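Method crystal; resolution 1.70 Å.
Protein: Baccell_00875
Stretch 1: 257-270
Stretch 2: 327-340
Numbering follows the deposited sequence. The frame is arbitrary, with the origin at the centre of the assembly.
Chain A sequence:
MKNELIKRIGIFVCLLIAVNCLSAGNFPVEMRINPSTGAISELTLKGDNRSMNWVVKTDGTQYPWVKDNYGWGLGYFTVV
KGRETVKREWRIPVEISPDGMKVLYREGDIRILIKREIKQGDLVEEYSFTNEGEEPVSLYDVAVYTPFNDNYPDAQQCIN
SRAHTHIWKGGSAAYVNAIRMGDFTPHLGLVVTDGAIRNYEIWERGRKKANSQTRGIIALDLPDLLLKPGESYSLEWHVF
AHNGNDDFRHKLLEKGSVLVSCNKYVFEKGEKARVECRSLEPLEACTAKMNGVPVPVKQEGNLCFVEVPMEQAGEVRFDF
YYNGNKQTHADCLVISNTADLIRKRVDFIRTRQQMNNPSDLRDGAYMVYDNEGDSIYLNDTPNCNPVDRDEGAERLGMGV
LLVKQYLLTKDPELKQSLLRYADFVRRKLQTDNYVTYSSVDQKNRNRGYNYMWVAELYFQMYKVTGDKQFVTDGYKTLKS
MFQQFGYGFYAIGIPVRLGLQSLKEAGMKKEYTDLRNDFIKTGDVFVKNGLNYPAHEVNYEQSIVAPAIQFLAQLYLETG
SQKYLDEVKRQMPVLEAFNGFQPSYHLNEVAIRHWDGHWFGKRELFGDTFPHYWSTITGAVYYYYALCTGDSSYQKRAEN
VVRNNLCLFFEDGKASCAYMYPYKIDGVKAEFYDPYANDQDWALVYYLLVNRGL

Stretch 1 257-270: SVLVSCNKYVFEKG
Stretch 2, residues 327-340: QTHADCLVISNTAD

The two stretches meet as a short parallel β-ladder, extended at one end by apolar side-chain packing and closed at the other by a glutamate that binds the start of a helix.

Stretch 2 is extended from Q327 to I335, and strand 266-268 runs beside it at 26°, the axes 4.7 Å apart. V266 pairs with L333, F267 with V334 (CA-CA 4.8 Å each) and E268 with I335 (5.1 Å). As parallel strands require, F267 bonds to residues flanking its partner: F267 N donates to L333 O (2.8 Å), and F267 O accepts from I335 N (2.9 Å). L333 N reaches Y265 O (2.9 Å), while K269 N is shared between I335 O (2.9 Å) and S336 O (3.3 Å). V266 (t), L333 (t, p), I335 (p, t) and E268 project from one face, the first three apolar, E268 turning its end toward the helix; V266 CG1 lies 4.2 Å from I335 CG2. F267 (m) and V334 (t) occupy the other.

Strand 259-262 also runs parallel, at 22°, but its axis is 7.2 Å away, so side chains fill the gap. V260 (t) places CG2 3.7 Å from T328 CG2 and CG1 3.8 Å from A330 CB, whose small methyl suits the space. C262 and C332, both m, bring their SG atoms to 3.7 Å, too long for a disulfide. C332 SG also meets the F267 ring edge, 4.0 Å from CE2. Y265 (m) folds back so that its OH accepts from C262 N (3.0 Å), bracing the turn.

E268 (m, t) extends its carboxylate to the helix start: OE2 accepts from both the backbone amide T338 N (2.8 Å) and the hydroxyl T338 OG1 (2.9 Å); amides in a helix's first turn lack an acceptor within the helix. Water 1 links E268 OE2 (2.6 Å) to A339 N (3.0 Å). N337 (p) caps the helix, its OD1 accepting from D340 N (3.0 Å).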

# COMPACT_ATOMS: atom_id res chain seq x y z
N SER A 257 -17.91 -11.44 -15.01
CA SER A 257 -16.52 -11.01 -15.13
C SER A 257 -15.57 -12.19 -14.86
O SER A 257 -16.02 -13.35 -14.77
CB SER A 257 -16.26 -9.86 -14.18
OG SER A 257 -14.99 -9.28 -14.45
N VAL A 258 -14.26 -11.92 -14.81
CA VAL A 258 -13.27 -12.98 -14.61
C VAL A 258 -12.28 -12.56 -13.55
O VAL A 258 -12.17 -11.37 -13.23
CB VAL A 258 -12.52 -13.33 -15.92
CG1 VAL A 258 -13.50 -13.72 -17.02
CG2 VAL A 258 -11.63 -12.20 -16.40
N LEU A 259 -11.58 -13.54 -12.99
CA LEU A 259 -10.55 -13.30 -11.98
C LEU A 259 -9.24 -13.88 -12.50
O LEU A 259 -9.17 -15.06 -12.88
CB LEU A 259 -10.90 -13.97 -10.64
CG LEU A 259 -12.08 -13.37 -9.92
CD1 LEU A 259 -12.61 -14.37 -8.91
CD2 LEU A 259 -11.69 -12.05 -9.26
N VAL A 260 -8.20 -13.05 -12.51
CA VAL A 260 -6.87 -13.47 -12.90
C VAL A 260 -6.01 -13.58 -11.66
O VAL A 260 -6.09 -12.76 -10.77
CB VAL A 260 -6.27 -12.47 -13.90
CG1 VAL A 260 -4.85 -12.83 -14.28
CG2 VAL A 260 -7.12 -12.47 -15.15
N SER A 261 -5.16 -14.61 -11.63
CA SER A 261 -4.20 -14.75 -10.56
C SER A 261 -2.96 -15.47 -11.10
O SER A 261 -3.06 -16.26 -12.05
CB SER A 261 -4.79 -15.53 -9.39
OG SER A 261 -5.37 -16.74 -9.86
N CYS A 262 -1.84 -15.25 -10.43
CA CYS A 262 -0.57 -15.88 -10.77
C CYS A 262 -0.07 -16.65 -9.56
O CYS A 262 -0.41 -16.33 -8.43
CB CYS A 262 0.48 -14.84 -11.15
SG CYS A 262 -0.03 -13.76 -12.51
N ASN A 263 0.79 -17.64 -9.78
CA ASN A 263 1.36 -18.39 -8.67
C ASN A 263 2.21 -17.47 -7.79
O ASN A 263 2.22 -17.63 -6.57
CB ASN A 263 2.11 -19.65 -9.15
CG ASN A 263 3.28 -19.34 -10.05
OD1 ASN A 263 3.14 -18.61 -11.02
ND2 ASN A 263 4.45 -19.85 -9.70
N LYS A 264 2.91 -16.53 -8.41
CA LYS A 264 3.64 -15.48 -7.70
C LYS A 264 3.60 -14.26 -8.59
O LYS A 264 3.23 -14.39 -9.74
CB LYS A 264 5.09 -15.84 -7.54
CG LYS A 264 5.32 -17.10 -6.79
CD LYS A 264 6.75 -17.16 -6.33
CE LYS A 264 7.69 -17.76 -7.33
NZ LYS A 264 8.64 -18.63 -6.53
N TYR A 265 3.98 -13.11 -8.06
CA TYR A 265 4.04 -11.88 -8.86
C TYR A 265 5.42 -11.35 -9.09
O TYR A 265 5.61 -10.44 -9.90
CB TYR A 265 3.09 -10.81 -8.28
CG TYR A 265 1.70 -11.31 -8.33
CD1 TYR A 265 0.94 -11.20 -9.50
CD2 TYR A 265 1.14 -11.98 -7.23
CE1 TYR A 265 -0.33 -11.75 -9.58
CE2 TYR A 265 -0.14 -12.51 -7.30
CZ TYR A 265 -0.89 -12.39 -8.47
OH TYR A 265 -2.14 -12.94 -8.57
N VAL A 266 6.41 -11.91 -8.39
CA VAL A 266 7.80 -11.61 -8.63
C VAL A 266 8.51 -12.95 -8.81
O VAL A 266 8.36 -13.86 -7.98
CB VAL A 266 8.44 -10.82 -7.47
CG1 VAL A 266 9.91 -10.57 -7.76
CG2 VAL A 266 7.69 -9.51 -7.26
N PHE A 267 9.24 -13.07 -9.91
CA PHE A 267 9.93 -14.29 -10.33
C PHE A 267 11.42 -14.05 -10.46
O PHE A 267 11.83 -12.98 -10.87
CB PHE A 267 9.42 -14.69 -11.71
CG PHE A 267 8.00 -15.10 -11.71
CD1 PHE A 267 7.66 -16.40 -11.37
CD2 PHE A 267 7.00 -14.15 -11.91
CE1 PHE A 267 6.34 -16.79 -11.32
CE2 PHE A 267 5.67 -14.55 -11.87
CZ PHE A 267 5.34 -15.87 -11.60
N GLU A 268 12.23 -15.06 -10.12
CA GLU A 268 13.63 -15.09 -10.51
C GLU A 268 13.75 -15.62 -11.93
O GLU A 268 12.96 -16.47 -12.36
CB GLU A 268 14.46 -16.00 -9.59
CG GLU A 268 14.44 -15.56 -8.13
CD GLU A 268 15.37 -16.42 -7.29
OE1 GLU A 268 15.44 -17.63 -7.54
OE2 GLU A 268 16.04 -15.89 -6.40
N LYS A 269 14.75 -15.13 -12.65
CA LYS A 269 14.94 -15.53 -14.02
C LYS A 269 15.09 -17.06 -14.07
O LYS A 269 15.81 -17.64 -13.25
CB LYS A 269 16.15 -14.82 -14.58
CG LYS A 269 16.34 -15.02 -16.07
CD LYS A 269 17.47 -14.14 -16.59
CE LYS A 269 18.82 -14.79 -16.34
NZ LYS A 269 19.85 -13.87 -16.88
N GLY A 270 14.32 -17.68 -14.94
CA GLY A 270 14.30 -19.13 -15.09
C GLY A 270 13.16 -19.82 -14.40
O GLY A 270 12.93 -21.01 -14.65
N GLN A 327 -10.85 -7.79 -22.45
CA GLN A 327 -9.46 -7.98 -22.10
C GLN A 327 -9.21 -7.65 -20.67
O GLN A 327 -9.83 -6.75 -20.10
CB GLN A 327 -8.49 -7.19 -22.98
CG GLN A 327 -8.56 -5.69 -22.85
CD GLN A 327 -7.57 -5.01 -23.77
OE1 GLN A 327 -7.95 -4.39 -24.77
NE2 GLN A 327 -6.28 -5.11 -23.44
N THR A 328 -8.27 -8.36 -20.10
CA THR A 328 -7.78 -8.04 -18.75
C THR A 328 -6.35 -8.49 -18.65
O THR A 328 -5.82 -9.07 -19.59
CB THR A 328 -8.71 -8.64 -17.65
OG1 THR A 328 -8.38 -8.11 -16.36
CG2 THR A 328 -8.68 -10.15 -17.58
N HIS A 329 -5.70 -8.20 -17.52
CA HIS A 329 -4.29 -8.46 -17.38
C HIS A 329 -3.84 -8.78 -15.95
O HIS A 329 -4.62 -8.68 -14.99
CB HIS A 329 -3.49 -7.26 -17.92
CG HIS A 329 -3.35 -6.13 -16.95
ND1 HIS A 329 -4.39 -5.28 -16.64
CD2 HIS A 329 -2.30 -5.73 -16.20
CE1 HIS A 329 -3.96 -4.37 -15.77
NE2 HIS A 329 -2.70 -4.62 -15.48
N ALA A 330 -2.59 -9.21 -15.88
CA ALA A 330 -1.82 -9.32 -14.64
C ALA A 330 -0.45 -8.67 -14.82
O ALA A 330 0.11 -8.70 -15.92
CB ALA A 330 -1.64 -10.77 -14.25
N ASP A 331 0.07 -8.07 -13.75
CA ASP A 331 1.38 -7.40 -13.76
C ASP A 331 2.37 -8.19 -12.89
O ASP A 331 2.15 -8.32 -11.68
CB ASP A 331 1.28 -5.98 -13.21
CG ASP A 331 0.41 -5.08 -14.06
OD1 ASP A 331 0.63 -5.03 -15.30
OD2 ASP A 331 -0.49 -4.40 -13.48
N CYS A 332 3.43 -8.70 -13.51
CA CYS A 332 4.47 -9.46 -12.85
C CYS A 332 5.83 -8.81 -13.09
O CYS A 332 6.00 -8.00 -14.02
CB CYS A 332 4.53 -10.89 -13.37
SG CYS A 332 3.00 -11.78 -13.06
N LEU A 333 6.80 -9.17 -12.25
CA LEU A 333 8.16 -8.67 -12.36
C LEU A 333 9.11 -9.85 -12.36
O LEU A 333 8.94 -10.79 -11.58
CB LEU A 333 8.50 -7.77 -11.16
CG LEU A 333 9.88 -7.14 -11.11
CD1 LEU A 333 10.10 -6.14 -12.23
CD2 LEU A 333 10.10 -6.43 -9.77
N VAL A 334 10.11 -9.78 -13.23
CA VAL A 334 11.23 -10.71 -13.23
C VAL A 334 12.51 -10.03 -12.79
O VAL A 334 12.89 -8.96 -13.32
CB VAL A 334 11.41 -11.40 -14.62
CG1 VAL A 334 12.52 -12.44 -14.55
CG2 VAL A 334 10.13 -12.07 -15.01
N ILE A 335 13.17 -10.64 -11.81
CA ILE A 335 14.46 -10.13 -11.32
C ILE A 335 15.53 -11.18 -11.68
O ILE A 335 15.18 -12.31 -11.96
CB ILE A 335 14.43 -9.83 -9.81
CG1 ILE A 335 14.23 -11.10 -9.00
CG2 ILE A 335 13.33 -8.81 -9.48
CD1 ILE A 335 14.38 -10.88 -7.51
N SER A 336 16.81 -10.82 -11.63
CA SER A 336 17.90 -11.74 -11.97
C SER A 336 17.84 -12.91 -11.02
O SER A 336 17.59 -14.06 -11.42
CB SER A 336 19.27 -11.05 -11.84
OG SER A 336 19.46 -10.45 -10.52
N ASN A 337 18.07 -12.63 -9.74
CA ASN A 337 17.76 -13.54 -8.65
C ASN A 337 17.88 -12.81 -7.33
O ASN A 337 18.61 -11.81 -7.21
CB ASN A 337 18.62 -14.81 -8.63
CG ASN A 337 20.05 -14.54 -8.25
OD1 ASN A 337 20.41 -14.52 -7.07
ND2 ASN A 337 20.87 -14.33 -9.26
N THR A 338 17.13 -13.31 -6.37
CA THR A 338 16.87 -12.61 -5.16
C THR A 338 18.11 -12.44 -4.32
O THR A 338 18.33 -11.37 -3.81
CB THR A 338 15.78 -13.31 -4.35
OG1 THR A 338 14.68 -13.55 -5.23
CG2 THR A 338 15.33 -12.47 -3.22
N ALA A 339 18.90 -13.50 -4.19
CA ALA A 339 20.12 -13.41 -3.39
C ALA A 339 21.05 -12.31 -3.92
O ALA A 339 21.61 -11.54 -3.14
CB ALA A 339 20.85 -14.77 -3.36
N ASP A 340 21.24 -12.28 -5.25
CA ASP A 340 22.11 -11.28 -5.86
C ASP A 340 21.51 -9.87 -5.73
O ASP A 340 22.26 -8.90 -5.61
CB ASP A 340 22.34 -11.54 -7.37
CG ASP A 340 23.24 -12.74 -7.66
OD1 ASP A 340 23.89 -13.29 -6.73
OD2 ASP A 340 23.30 -13.16 -8.86
O HOH W 1 18.26 -16.30 -5.04
O HOH W 2 17.90 -16.75 -11.52